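Peptidylprolyl isomerase PrsA (Bacillus anthracis, PDB 6VJ4) catalyses the cis-trans isomerisation of peptidyl-prolyl bonds, helps several secreted proteins to fold after export and is important for secretion of the protective antigen. Local coordinates at residues K107-A112 against Y158-A163; T170-L175 against H191-T196. All coordinates share one frame; numbering follows the deposited sequence.

Both contacts belong to the PpiC-type (parvulin) isomerase domain and reach one antiparallel sheet, in which strand 110-117 lies between 155-159 and 189-198. Contact 1 pairs the outermost strand 155-159 with 110-117 and runs on into the loops beyond; it is partly buried, and backbone hydrogen bonds, waters and aromatic faces hold it. Contact 2 is buried, its side chains apolar: helix 166-174, the next helix after strand 155-159, packs its end on strand 189-198 with no hydrogen bond between the segments. Their centres lie 11 Å apart. They meet where Pro-108 O, of contact 1, is 2.7 Å from Tyr-173 OH, of contact 2, and Ile-110 packs against Ala-172 and Leu-195.

Contact 1 (K107-A112 against Y158-A163); sequences KPEIKA and YFHSGA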
ATOM      1  N   LYS A 107     -15.274  32.475 -16.089  1.00 24.21           N
ATOM      2  CA  LYS A 107     -14.937  33.881 -15.778  1.00 24.07           C
ATOM      3  C   LYS A 107     -14.403  34.548 -17.027  1.00 23.73           C
ATOM      4  O   LYS A 107     -13.826  33.899 -17.902  1.00 23.39           O
ATOM      5  CB  LYS A 107     -13.860  33.964 -14.705  1.00 24.05           C
ATOM      6  CG  LYS A 107     -14.165  33.261 -13.402  1.00 25.16           C
ATOM      7  CD  LYS A 107     -13.081  33.494 -12.372  1.00 27.47           C
ATOM      8  CE  LYS A 107     -13.266  32.616 -11.158  1.00 29.12           C
ATOM      9  NZ  LYS A 107     -12.177  32.816 -10.170  1.00 30.79           N
ATOM     10  N   PRO A 108     -14.557  35.871 -17.142  1.00 22.76           N
ATOM     11  CA  PRO A 108     -14.013  36.582 -18.284  1.00 23.75           C
ATOM     12  C   PRO A 108     -12.484  36.526 -18.305  1.00 23.10           C
ATOM     13  O   PRO A 108     -11.876  36.450 -17.241  1.00 21.63           O
ATOM     14  CB  PRO A 108     -14.442  38.038 -18.083  1.00 25.17           C
ATOM     15  CG  PRO A 108     -14.867  38.137 -16.635  1.00 26.86           C
ATOM     16  CD  PRO A 108     -15.200  36.745 -16.149  1.00 24.75           C
ATOM     17  N   GLU A 109     -11.922  36.477 -19.511  1.00 24.01           N
ATOM     18  CA  GLU A 109     -10.460  36.625 -19.677  1.00 24.58           C
ATOM     19  C   GLU A 109     -10.120  38.025 -19.160  1.00 23.39           C
ATOM     20  O   GLU A 109     -10.887  38.970 -19.443  1.00 23.04           O
ATOM     21  CB  GLU A 109     -10.178  36.397 -21.163  1.00 29.15           C
ATOM     22  CG  GLU A 109      -8.749  36.150 -21.536  1.00 35.84           C
ATOM     23  CD  GLU A 109      -8.528  35.842 -23.014  1.00 37.40           C
ATOM     24  OE1 GLU A 109      -9.517  35.703 -23.756  1.00 41.50           O
ATOM     25  OE2 GLU A 109      -7.368  35.745 -23.413  1.00 48.02           O
ATOM     26  N   ILE A 110      -9.037  38.146 -18.398  1.00 22.11           N
ATOM     27  CA  ILE A 110      -8.637  39.472 -17.849  1.00 21.58           C
ATOM     28  C   ILE A 110      -7.186  39.763 -18.202  1.00 21.27           C
ATOM     29  O   ILE A 110      -6.406  38.831 -18.445  1.00 22.66           O
ATOM     30  CB  ILE A 110      -8.837  39.577 -16.333  1.00 21.33           C
ATOM     31  CG1 ILE A 110      -8.178  38.418 -15.580  1.00 21.64           C
ATOM     32  CG2 ILE A 110     -10.317  39.687 -15.990  1.00 21.21           C
ATOM     33  CD1 ILE A 110      -8.068  38.641 -14.073  1.00 22.02           C
ATOM     34  N   LYS A 111      -6.878  41.049 -18.236  1.00 21.63           N
ATOM     35  CA  LYS A 111      -5.489  41.476 -18.432  1.00 20.47           C
ATOM     36  C   LYS A 111      -5.081  42.186 -17.152  1.00 19.43           C
ATOM     37  O   LYS A 111      -5.879  42.948 -16.601  1.00 20.88           O
ATOM     38  CB  LYS A 111      -5.341  42.388 -19.649  1.00 22.12           C
ATOM     39  CG  LYS A 111      -3.917  42.823 -19.919  1.00 24.79           C
ATOM     40  CD  LYS A 111      -3.763  43.558 -21.210  1.00 26.95           C
ATOM     41  CE  LYS A 111      -4.538  44.850 -21.265  1.00 31.18           C
ATOM     42  NZ  LYS A 111      -4.099  45.654 -22.442  1.00 40.63           N
ATOM     43  N   ALA A 112      -3.884  41.885 -16.695  1.00 18.97           N
ATOM     44  CA  ALA A 112      -3.395  42.549 -15.479  1.00 18.96           C
ATOM     45  C   ALA A 112      -1.893  42.758 -15.577  1.00 19.26           C
ATOM     46  O   ALA A 112      -1.204  42.056 -16.354  1.00 21.29           O
ATOM     47  CB  ALA A 112      -3.686  41.710 -14.255  1.00 19.36           C
ATOM     48  N   TYR A 158      -3.537  39.159 -21.529  1.00 23.20           N
ATOM     49  CA  TYR A 158      -4.817  38.499 -21.179  1.00 23.26           C
ATOM     50  C   TYR A 158      -4.581  37.036 -20.805  1.00 24.06           C
ATOM     51  O   TYR A 158      -3.793  36.336 -21.496  1.00 26.74           O
ATOM     52  CB  TYR A 158      -5.806  38.602 -22.338  1.00 25.73           C
ATOM     53  CG  TYR A 158      -6.525  39.922 -22.373  1.00 25.16           C
ATOM     54  CD1 TYR A 158      -7.631  40.131 -21.569  1.00 25.80           C
ATOM     55  CD2 TYR A 158      -6.083  40.969 -23.168  1.00 26.31           C
ATOM     56  CE1 TYR A 158      -8.288  41.349 -21.543  1.00 25.51           C
ATOM     57  CE2 TYR A 158      -6.746  42.188 -23.173  1.00 26.72           C
ATOM     58  CZ  TYR A 158      -7.856  42.369 -22.363  1.00 26.36           C
ATOM     59  OH  TYR A 158      -8.466  43.580 -22.289  1.00 28.05           O
ATOM     60  N   PHE A 159      -5.277  36.583 -19.768  1.00 24.28           N
ATOM     61  CA  PHE A 159      -5.201  35.171 -19.328  1.00 25.54           C
ATOM     62  C   PHE A 159      -6.572  34.735 -18.828  1.00 27.08           C
ATOM     63  O   PHE A 159      -7.395  35.569 -18.426  1.00 24.82           O
ATOM     64  CB  PHE A 159      -4.123  34.984 -18.262  1.00 25.36           C
ATOM     65  CG  PHE A 159      -4.282  35.871 -17.058  1.00 24.19           C
ATOM     66  CD1 PHE A 159      -3.704  37.134 -17.031  1.00 26.08           C
ATOM     67  CD2 PHE A 159      -5.006  35.453 -15.959  1.00 25.57           C
ATOM     68  CE1 PHE A 159      -3.859  37.958 -15.930  1.00 25.80           C
ATOM     69  CE2 PHE A 159      -5.161  36.280 -14.851  1.00 26.40           C
ATOM     70  CZ  PHE A 159      -4.586  37.531 -14.843  1.00 26.58           C
ATOM     71  N   HIS A 160      -6.812  33.431 -18.892  0.70 27.09           N
ATOM     72  CA  HIS A 160      -8.094  32.872 -18.407  0.70 27.69           C
ATOM     73  C   HIS A 160      -7.977  32.375 -16.967  0.70 26.91           C
ATOM     74  O   HIS A 160      -6.870  32.154 -16.458  0.70 26.74           O
ATOM     75  CB  HIS A 160      -8.541  31.722 -19.328  0.70 32.31           C
ATOM     76  CG  HIS A 160      -9.038  32.144 -20.673  0.70 34.09           C
ATOM     77  ND1 HIS A 160     -10.385  32.366 -20.931  0.70 36.01           N
ATOM     78  CD2 HIS A 160      -8.394  32.346 -21.845  0.70 39.24           C
ATOM     79  CE1 HIS A 160     -10.539  32.697 -22.196  0.70 38.86           C
ATOM     80  NE2 HIS A 160      -9.335  32.705 -22.774  0.70 39.98           N
ATOM     81  N   SER A 161      -9.129  32.137 -16.361  1.00 25.23           N
ATOM     82  CA  SER A 161      -9.206  31.525 -15.023  1.00 27.12           C
ATOM     83  C   SER A 161      -8.404  30.213 -15.048  1.00 29.14           C
ATOM     84  O   SER A 161      -8.541  29.436 -16.032  1.00 31.13           O
ATOM     85  CB  SER A 161     -10.662  31.266 -14.681  1.00 28.22           C
ATOM     86  OG  SER A 161     -10.783  30.630 -13.420  1.00 30.73           O
ATOM     87  N   GLY A 162      -7.603  29.966 -14.022  1.00 29.00           N
ATOM     88  CA  GLY A 162      -6.769  28.755 -13.942  1.00 34.16           C
ATOM     89  C   GLY A 162      -5.348  28.988 -14.409  1.00 33.43           C
ATOM     90  O   GLY A 162      -4.494  28.129 -14.117  1.00 36.86           O
ATOM     91  N   ALA A 163      -5.063  30.136 -15.037  1.00 33.17           N
ATOM     92  CA  ALA A 163      -3.698  30.404 -15.570  1.00 33.00           C
ATOM     93  C   ALA A 163      -2.711  30.801 -14.478  1.00 35.35           C
ATOM     94  O   ALA A 163      -1.527  30.487 -14.566  1.00 35.65           O
ATOM     95  CB  ALA A 163      -3.757  31.496 -16.610  1.00 33.99           C
TER
HETATM   96  O   HOH W   1     -11.346  32.797 -18.002  1.00 30.33           O
HETATM   97  O   HOH W   2      -7.241  45.547 -23.624  1.00 31.27           O
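Ile-110 and Phe-159 form an antiparallel hydrogen-bonded pair: Phe-159 N gives its hydrogen to Ile-110 O at 2.8 Å, and Ile-110 N returns one to Phe-159 O at 3.1 Å. Ile-110 CG1 and CD1 lie against the CE2 and CZ side of the phenyl ring, an apolar fit suited to the face that helix 166-174 covers. Lys-111 and Tyr-158 point to the other face. There Lys-111 CB sits over the centre of the tyrosine ring, 3.5 Å from its centroid, in a CH-pi contact, while Tyr-158 OH binds a water 2.7 Å away. Beyond the strands, water takes over the pairing. One molecule donates to Lys-107 O, accepts from Ser-161 N at 2.8 Å and, in one of two conformers modelled for His-160, bonds its ND1. In that conformer Glu-109, CG anti to its backbone N (chi1 -165°), lays this methylene over the imidazole centre, its carboxylate stacked 26° from the ring plane. Lys-107 runs its methylenes past Ser-161, and both polar ends go to Glu-169: NZ by a salt bridge, OG by a hydrogen bond. Ala-112 N is buried with no partner in the model. Past Phe-159, water and a shared carboxylate thus tie the loop entering one strand to the loop leaving the other.

Contact 2 (T170-L175 against H191-T196); sequences TAAYKL and HIIKLT
Leu-175, directly after the helix, sets its CB 3.8 Å from Leu-195 CB and its CD1 3.8 Å from Ile-193 CG2, bridging the two inward-facing residues of the strand. Its CG stands anti to the carbonyl carbon (chi1 -64°), and from there CD1 also reaches Ile-193 O at 3.7 Å. Leu-195 CD2 in turn packs on Leu-175 O, 3.4 Å away. One turn earlier, within the helix, Ala-171 CB touches Ile-193 CD1 at 3.9 Å and Ala-172 CB lies 4.3 Å from Ile-193 CG2; alanine suits these places because the longer branches come from the strand. In this parvulin-type domain the helix lies against the antiparallel sheet; the axis of 170-174 comes within 8.3 Å of that of 191-196, at a signed crossing angle of -42°. Beta alternation turns Ile-193 and Leu-195 to the helix and Lys-194 away, where it can form its salt bridge with Glu-137. Further out, Val-184 of the edge strand touches both Ala-171 and Ile-193, and Ile-110 of the neighbouring strand 110-117 packs on Ala-172 and Leu-195. The strand is held through backbone bonds from Ile-192 to Ile-115 and from Lys-194 to Ser-113, while the hydroxyl of Ser-181 accepts from Ile-193 N.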
ATOM      1  N   THR A 170      -7.762  35.134  -7.294  1.00 23.38           N
ATOM      2  CA  THR A 170      -8.838  35.591  -6.385  1.00 25.84           C
ATOM      3  C   THR A 170      -8.746  37.106  -6.225  1.00 26.64           C
ATOM      4  O   THR A 170      -9.785  37.803  -6.323  1.00 23.97           O
ATOM      5  CB  THR A 170      -8.789  34.857  -5.044  1.00 30.72           C
ATOM      6  OG1 THR A 170      -9.104  33.491  -5.332  1.00 33.63           O
ATOM      7  CG2 THR A 170      -9.761  35.432  -4.037  1.00 34.13           C
ATOM      8  N   ALA A 171      -7.528  37.607  -6.023  1.00 23.44           N
ATOM      9  CA  ALA A 171      -7.351  39.054  -5.837  1.00 23.50           C
ATOM     10  C   ALA A 171      -7.621  39.820  -7.131  1.00 20.72           C
ATOM     11  O   ALA A 171      -8.296  40.882  -7.075  1.00 23.13           O
ATOM     12  CB  ALA A 171      -5.944  39.316  -5.350  1.00 23.81           C
ATOM     13  N   ALA A 172      -7.102  39.325  -8.258  1.00 19.01           N
ATOM     14  CA  ALA A 172      -7.219  40.034  -9.544  1.00 18.56           C
ATOM     15  C   ALA A 172      -8.691  40.222  -9.931  1.00 20.22           C
ATOM     16  O   ALA A 172      -9.053  41.312 -10.389  1.00 19.63           O
ATOM     17  CB  ALA A 172      -6.466  39.267 -10.607  1.00 19.95           C
ATOM     18  N   TYR A 173      -9.496  39.195  -9.723  1.00 21.65           N
ATOM     19  CA  TYR A 173     -10.912  39.288 -10.171  1.00 22.88           C
ATOM     20  C   TYR A 173     -11.727  40.189  -9.242  1.00 23.27           C
ATOM     21  O   TYR A 173     -12.872  40.558  -9.637  1.00 25.97           O
ATOM     22  CB  TYR A 173     -11.513  37.891 -10.310  1.00 22.32           C
ATOM     23  CG  TYR A 173     -11.189  37.214 -11.614  1.00 21.70           C
ATOM     24  CD1 TYR A 173     -11.875  37.561 -12.767  1.00 21.80           C
ATOM     25  CD2 TYR A 173     -10.230  36.223 -11.713  1.00 22.49           C
ATOM     26  CE1 TYR A 173     -11.653  36.924 -13.967  1.00 21.15           C
ATOM     27  CE2 TYR A 173      -9.948  35.613 -12.929  1.00 22.75           C
ATOM     28  CZ  TYR A 173     -10.691  35.939 -14.051  1.00 21.71           C
ATOM     29  OH  TYR A 173     -10.430  35.329 -15.236  1.00 22.31           O
ATOM     30  N   LYS A 174     -11.213  40.510  -8.055  1.00 20.04           N
ATOM     31  CA  LYS A 174     -11.951  41.431  -7.158  1.00 23.73           C
ATOM     32  C   LYS A 174     -11.713  42.887  -7.572  1.00 22.60           C
ATOM     33  O   LYS A 174     -12.455  43.766  -7.105  1.00 24.09           O
ATOM     34  CB  LYS A 174     -11.539  41.195  -5.706  1.00 29.49           C
ATOM     35  CG  LYS A 174     -12.160  39.968  -5.065  1.00 38.73           C
ATOM     36  CD  LYS A 174     -12.056  39.957  -3.551  1.00 49.35           C
ATOM     37  CE  LYS A 174     -12.960  38.928  -2.903  1.00 54.85           C
ATOM     38  NZ  LYS A 174     -12.513  37.540  -3.170  1.00 58.49           N
ATOM     39  N   LEU A 175     -10.650  43.153  -8.330  1.00 20.70           N
ATOM     40  CA  LEU A 175     -10.310  44.547  -8.703  1.00 20.79           C
ATOM     41  C   LEU A 175     -11.256  45.111  -9.769  1.00 22.73           C
ATOM     42  O   LEU A 175     -11.873  44.329 -10.525  1.00 24.26           O
ATOM     43  CB  LEU A 175      -8.877  44.596  -9.254  1.00 19.80           C
ATOM     44  CG  LEU A 175      -7.789  44.217  -8.269  1.00 20.14           C
ATOM     45  CD1 LEU A 175      -6.465  44.082  -8.999  1.00 19.40           C
ATOM     46  CD2 LEU A 175      -7.712  45.220  -7.143  1.00 22.67           C
ATOM     47  N   HIS A 191       2.447  40.052  -4.293  1.00 22.13           N
ATOM     48  CA  HIS A 191       2.145  40.721  -5.567  1.00 22.81           C
ATOM     49  C   HIS A 191       1.395  42.017  -5.332  1.00 23.35           C
ATOM     50  O   HIS A 191       0.554  42.068  -4.418  1.00 24.30           O
ATOM     51  CB  HIS A 191       1.208  39.888  -6.467  1.00 22.22           C
ATOM     52  CG  HIS A 191       1.651  38.502  -6.745  1.00 23.28           C
ATOM     53  ND1 HIS A 191       2.242  38.148  -7.946  1.00 22.99           N
ATOM     54  CD2 HIS A 191       1.591  37.377  -6.000  1.00 26.18           C
ATOM     55  CE1 HIS A 191       2.532  36.871  -7.925  1.00 25.84           C
ATOM     56  NE2 HIS A 191       2.151  36.366  -6.741  1.00 28.64           N
ATOM     57  N   ILE A 192       1.772  43.031  -6.091  1.00 21.01           N
ATOM     58  CA  ILE A 192       0.918  44.227  -6.220  1.00 20.88           C
ATOM     59  C   ILE A 192       0.313  44.069  -7.613  1.00 19.22           C
ATOM     60  O   ILE A 192       1.080  43.963  -8.598  1.00 19.06           O
ATOM     61  CB  ILE A 192       1.679  45.534  -6.032  1.00 23.46           C
ATOM     62  CG1 ILE A 192       2.265  45.621  -4.621  1.00 26.02           C
ATOM     63  CG2 ILE A 192       0.765  46.699  -6.321  1.00 22.33           C
ATOM     64  CD1 ILE A 192       1.234  45.611  -3.516  1.00 27.49           C
ATOM     65  N   ILE A 193      -1.019  44.029  -7.684  1.00 19.55           N
ATOM     66  CA  ILE A 193      -1.715  43.709  -8.958  1.00 19.90           C
ATOM     67  C   ILE A 193      -2.520  44.916  -9.437  1.00 18.25           C
ATOM     68  O   ILE A 193      -3.148  45.616  -8.583  1.00 21.19           O
ATOM     69  CB  ILE A 193      -2.651  42.497  -8.753  1.00 20.42           C
ATOM     70  CG1 ILE A 193      -1.951  41.306  -8.102  1.00 20.16           C
ATOM     71  CG2 ILE A 193      -3.338  42.121 -10.068  1.00 20.78           C
ATOM     72  CD1 ILE A 193      -2.897  40.175  -7.685  1.00 22.90           C
ATOM     73  N   LYS A 194      -2.476  45.162 -10.738  1.00 18.48           N
ATOM     74  CA  LYS A 194      -3.306  46.210 -11.352  1.00 19.97           C
ATOM     75  C   LYS A 194      -4.154  45.557 -12.442  1.00 21.35           C
ATOM     76  O   LYS A 194      -3.592  44.956 -13.345  1.00 19.97           O
ATOM     77  CB  LYS A 194      -2.443  47.333 -11.931  1.00 21.58           C
ATOM     78  CG  LYS A 194      -3.243  48.453 -12.551  1.00 24.13           C
ATOM     79  CD  LYS A 194      -2.448  49.628 -13.036  1.00 26.08           C
ATOM     80  CE  LYS A 194      -1.418  49.268 -14.080  1.00 30.26           C
ATOM     81  NZ  LYS A 194      -0.840  50.483 -14.722  1.00 32.52           N
ATOM     82  N   LEU A 195      -5.481  45.670 -12.341  1.00 19.40           N
ATOM     83  CA  LEU A 195      -6.313  45.104 -13.418  1.00 20.01           C
ATOM     84  C   LEU A 195      -6.358  46.091 -14.579  1.00 19.85           C
ATOM     85  O   LEU A 195      -6.661  47.244 -14.343  1.00 22.82           O
ATOM     86  CB  LEU A 195      -7.718  44.839 -12.877  1.00 20.79           C
ATOM     87  CG  LEU A 195      -8.657  44.211 -13.906  1.00 22.34           C
ATOM     88  CD1 LEU A 195      -8.267  42.789 -14.244  1.00 23.91           C
ATOM     89  CD2 LEU A 195     -10.079  44.271 -13.386  1.00 24.22           C
ATOM     90  N   THR A 196      -6.131  45.627 -15.809  1.00 20.76           N
ATOM     91  CA  THR A 196      -6.062  46.604 -16.925  1.00 22.57           C
ATOM     92  C   THR A 196      -7.027  46.265 -18.052  1.00 23.08           C
ATOM     93  O   THR A 196      -7.167  47.108 -18.947  1.00 26.08           O
ATOM     94  CB  THR A 196      -4.636  46.689 -17.475  1.00 24.40           C
ATOM     95  OG1 THR A 196      -4.209  45.388 -17.855  1.00 25.19           O
ATOM     96  CG2 THR A 196      -3.655  47.210 -16.447  1.00 25.60           C
TER